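Local coordinates for Lmo0325 protein (Listeria monocytogenes EGD-e, PDB 4RYK), which probably binds DNA as a transcriptional regulator of the Rgg family, through an XRE-type helix-turn-helix domain, at the interface of chains A and B. Sequence-based numbering; all coordinates share one arbitrary frame. Chains: chain A/B, Lmo0325 protein.

The interface of chains A and B. Residues chain A 116, 152, 160, 162-163; chain B 21, 61-62, 66.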
ATOM      1  N   ARG A 116      24.745  -3.351   0.756  1.00 41.67           N
ATOM      2  CA  ARG A 116      23.951  -3.988  -0.300  1.00 41.09           C
ATOM      3  C   ARG A 116      24.798  -4.916  -1.105  1.00 39.36           C
ATOM      4  O   ARG A 116      24.366  -6.031  -1.444  1.00 40.89           O
ATOM      5  CB  ARG A 116      23.287  -2.941  -1.173  1.00 41.67           C
ATOM      6  CG  ARG A 116      22.133  -2.273  -0.449  1.00 39.62           C
ATOM      7  CD  ARG A 116      21.456  -1.241  -1.327  1.00 41.64           C
ATOM      8  NE  ARG A 116      20.251  -0.623  -0.746  1.00 40.42           N
ATOM      9  CZ  ARG A 116      19.437   0.144  -1.465  1.00 42.04           C
ATOM     10  NH1 ARG A 116      19.707   0.372  -2.747  1.00 39.51           N
ATOM     11  NH2 ARG A 116      18.373   0.710  -0.917  1.00 42.08           N
ATOM     12  N   TYR A 152      27.409  -2.559   9.951  1.00 37.64           N
ATOM     13  CA  TYR A 152      26.494  -1.505   9.526  1.00 37.80           C
ATOM     14  C   TYR A 152      25.352  -1.302  10.545  1.00 36.68           C
ATOM     15  O   TYR A 152      25.028  -0.193  10.926  1.00 37.89           O
ATOM     16  CB  TYR A 152      25.875  -1.852   8.156  1.00 39.59           C
ATOM     17  CG  TYR A 152      24.809  -0.851   7.750  1.00 39.61           C
ATOM     18  CD1 TYR A 152      25.166   0.424   7.313  1.00 42.81           C
ATOM     19  CD2 TYR A 152      23.463  -1.147   7.848  1.00 39.26           C
ATOM     20  CE1 TYR A 152      24.218   1.386   6.993  1.00 43.99           C
ATOM     21  CE2 TYR A 152      22.487  -0.215   7.481  1.00 38.03           C
ATOM     22  CZ  TYR A 152      22.860   1.053   7.044  1.00 44.50           C
ATOM     23  OH  TYR A 152      21.914   2.042   6.718  1.00 45.56           O
ATOM     24  N   THR A 160      15.355   2.846   9.694  1.00 31.98           N
ATOM     25  CA  THR A 160      14.346   3.050   8.685  1.00 33.46           C
ATOM     26  C   THR A 160      14.083   1.699   8.034  1.00 33.95           C
ATOM     27  O   THR A 160      14.613   0.679   8.480  1.00 32.58           O
ATOM     28  CB  THR A 160      14.817   4.074   7.644  1.00 34.48           C
ATOM     29  OG1 THR A 160      15.887   3.516   6.901  1.00 33.25           O
ATOM     30  CG2 THR A 160      15.301   5.354   8.347  1.00 34.10           C
ATOM     31  N   GLU A 162      15.034   0.404   5.323  1.00 34.31           N
ATOM     32  CA  GLU A 162      16.251  -0.193   4.774  1.00 32.86           C
ATOM     33  C   GLU A 162      16.879  -1.201   5.761  1.00 34.37           C
ATOM     34  O   GLU A 162      17.272  -2.287   5.383  1.00 35.32           O
ATOM     35  CB  GLU A 162      17.247   0.919   4.409  1.00 33.85           C
ATOM     36  CG  GLU A 162      18.607   0.418   3.921  1.00 35.44           C
ATOM     37  CD  GLU A 162      18.525  -0.139   2.512  1.00 38.70           C
ATOM     38  OE1 GLU A 162      17.482   0.047   1.828  1.00 36.84           O
ATOM     39  OE2 GLU A 162      19.495  -0.721   2.048  1.00 34.81           O
ATOM     40  N   GLU A 163      16.972  -0.845   7.035  1.00 32.90           N
ATOM     41  CA  GLU A 163      17.604  -1.736   8.000  1.00 32.94           C
ATOM     42  C   GLU A 163      16.719  -2.905   8.312  1.00 31.70           C
ATOM     43  O   GLU A 163      17.207  -4.007   8.551  1.00 32.51           O
ATOM     44  CB  GLU A 163      17.979  -0.983   9.278  1.00 35.84           C
ATOM     45  CG  GLU A 163      19.174  -0.048   9.108  1.00 35.76           C
ATOM     46  CD  GLU A 163      18.809   1.251   8.367  1.00 36.24           C
ATOM     47  OE1 GLU A 163      17.732   1.831   8.624  1.00 34.06           O
ATOM     48  OE2 GLU A 163      19.582   1.710   7.508  1.00 39.39           O
TER
ATOM     49  N   LYS B  21      22.394   6.820  10.628  1.00 36.25           N
ATOM     50  CA  LYS B  21      23.008   5.730   9.848  1.00 37.68           C
ATOM     51  C   LYS B  21      24.526   5.726   9.873  1.00 38.16           C
ATOM     52  O   LYS B  21      25.157   4.827   9.294  1.00 39.32           O
ATOM     53  CB  LYS B  21      22.507   5.787   8.391  1.00 35.76           C
ATOM     54  CG  LYS B  21      21.000   5.505   8.283  1.00 37.51           C
ATOM     55  CD  LYS B  21      20.600   5.323   6.841  1.00 37.09           C
ATOM     56  CE  LYS B  21      19.099   5.248   6.622  1.00 40.64           C
ATOM     57  NZ  LYS B  21      18.420   4.313   7.553  1.00 45.87           N
HETATM   58  N   MSE B  61      19.316   5.866   1.367  1.00 35.30           N
HETATM   59  CA  MSE B  61      18.455   4.686   1.238  1.00 36.33           C
HETATM   60  C   MSE B  61      17.086   4.848   1.864  1.00 35.42           C
HETATM   61  O   MSE B  61      16.586   3.966   2.596  1.00 37.28           O
HETATM   62  CB  MSE B  61      19.160   3.506   1.880  1.00 41.75           C
HETATM   63  CG  MSE B  61      20.095   2.900   0.854  1.00 56.97           C
HETATM   64 SE   MSE B  61      21.834   3.493   1.466  1.00 74.97          SE
HETATM   65  CE  MSE B  61      21.945   2.051   2.856  1.00 58.25           C
ATOM     66  N   VAL B  62      16.467   5.978   1.600  1.00 33.72           N
ATOM     67  CA  VAL B  62      15.118   6.201   2.050  1.00 36.11           C
ATOM     68  C   VAL B  62      14.272   6.610   0.847  1.00 34.77           C
ATOM     69  O   VAL B  62      14.522   7.646   0.305  1.00 34.01           O
ATOM     70  CB  VAL B  62      15.072   7.319   3.105  1.00 35.07           C
ATOM     71  CG1 VAL B  62      13.641   7.618   3.464  1.00 36.76           C
ATOM     72  CG2 VAL B  62      15.827   6.899   4.366  1.00 38.26           C
ATOM     73  N   GLU B  66       8.614   7.107   1.993  1.00 33.42           N
ATOM     74  CA  GLU B  66       8.963   6.786   3.406  1.00 32.86           C
ATOM     75  C   GLU B  66       9.455   8.064   4.035  1.00 32.65           C
ATOM     76  O   GLU B  66       9.137   8.380   5.196  1.00 34.81           O
ATOM     77  CB  GLU B  66      10.041   5.695   3.481  1.00 34.20           C
ATOM     78  CG  GLU B  66      10.379   5.325   4.921  1.00 33.64           C
ATOM     79  CD  GLU B  66      11.530   4.356   5.078  1.00 32.54           C
ATOM     80  OE1 GLU B  66      12.088   3.826   4.082  1.00 32.43           O
ATOM     81  OE2 GLU B  66      11.843   4.107   6.254  1.00 34.63           O
TER
HETATM   82  O   HOH W   1      14.673   3.053   4.178  1.00 34.63           O
HETATM   83  O   HOH W   2      15.207   1.184   1.763  1.00 40.96           O
HETATM   84  O   HOH W   3      25.789   2.376  10.120  1.00 41.46           O
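A bend at the last side-chain torsion of B:Lys21 (chi4 -48°), after an extended run from CG, turns its ammonium NZ toward A:Thr160 and A:Glu163; in A:Thr160, chi1 of 68° sets the hydroxyl OG1 between backbone N and carbonyl carbon, facing that ammonium. The two side chains cross at about a right angle, and B:Lys21 NZ donates to A:Thr160 OG1 over 2.7 Å. The same NZ forms a salt bridge with the carboxylate of A:Glu163, 2.8 Å from OE1, while its bond to OE2 is weak. A:Glu163 is itself held from its own chain: OE1 accepts from the backbone N and the hydroxyl of A:Thr160, and A:Tyr152 OH donates to the anti side of OE2. This second shell fixes the carboxylate and would probably favour its charged form. The A:Tyr152 hydroxyl also lies 3.5 Å from B:Lys21 CD, against the aliphatic stem.

The selenomethionine B:Met61 packs beside a salt bridge within chain A. There A:Arg116 grips A:Glu162 side-on through NE and NH2, both bonds being 168° at the hydrogen and close to the guanidinium plane. B:Met61 CB lies 3.7 Å from A:Glu162 CG. B:Met61 CG is 3.7 Å from A:Arg116 CZ, and the A:Arg116 and B:Met61 side chains slide past each other in opposite directions.

The patch, one of two symmetry-related copies, packs the N-terminal region of chain B on helices 113-132, 143-153 and 161-170 of chain A and loop residue A:Thr160. Rgg-type regulators are known to exchange domains this way, but the structure alone does not prove the dimer biological. Water 1 bridges the chains, taking up A:Glu162 N, A:Thr160 OG1 and B:Glu66 OE1, and sits 2.6 Å from the carbonyl B:Met61 O.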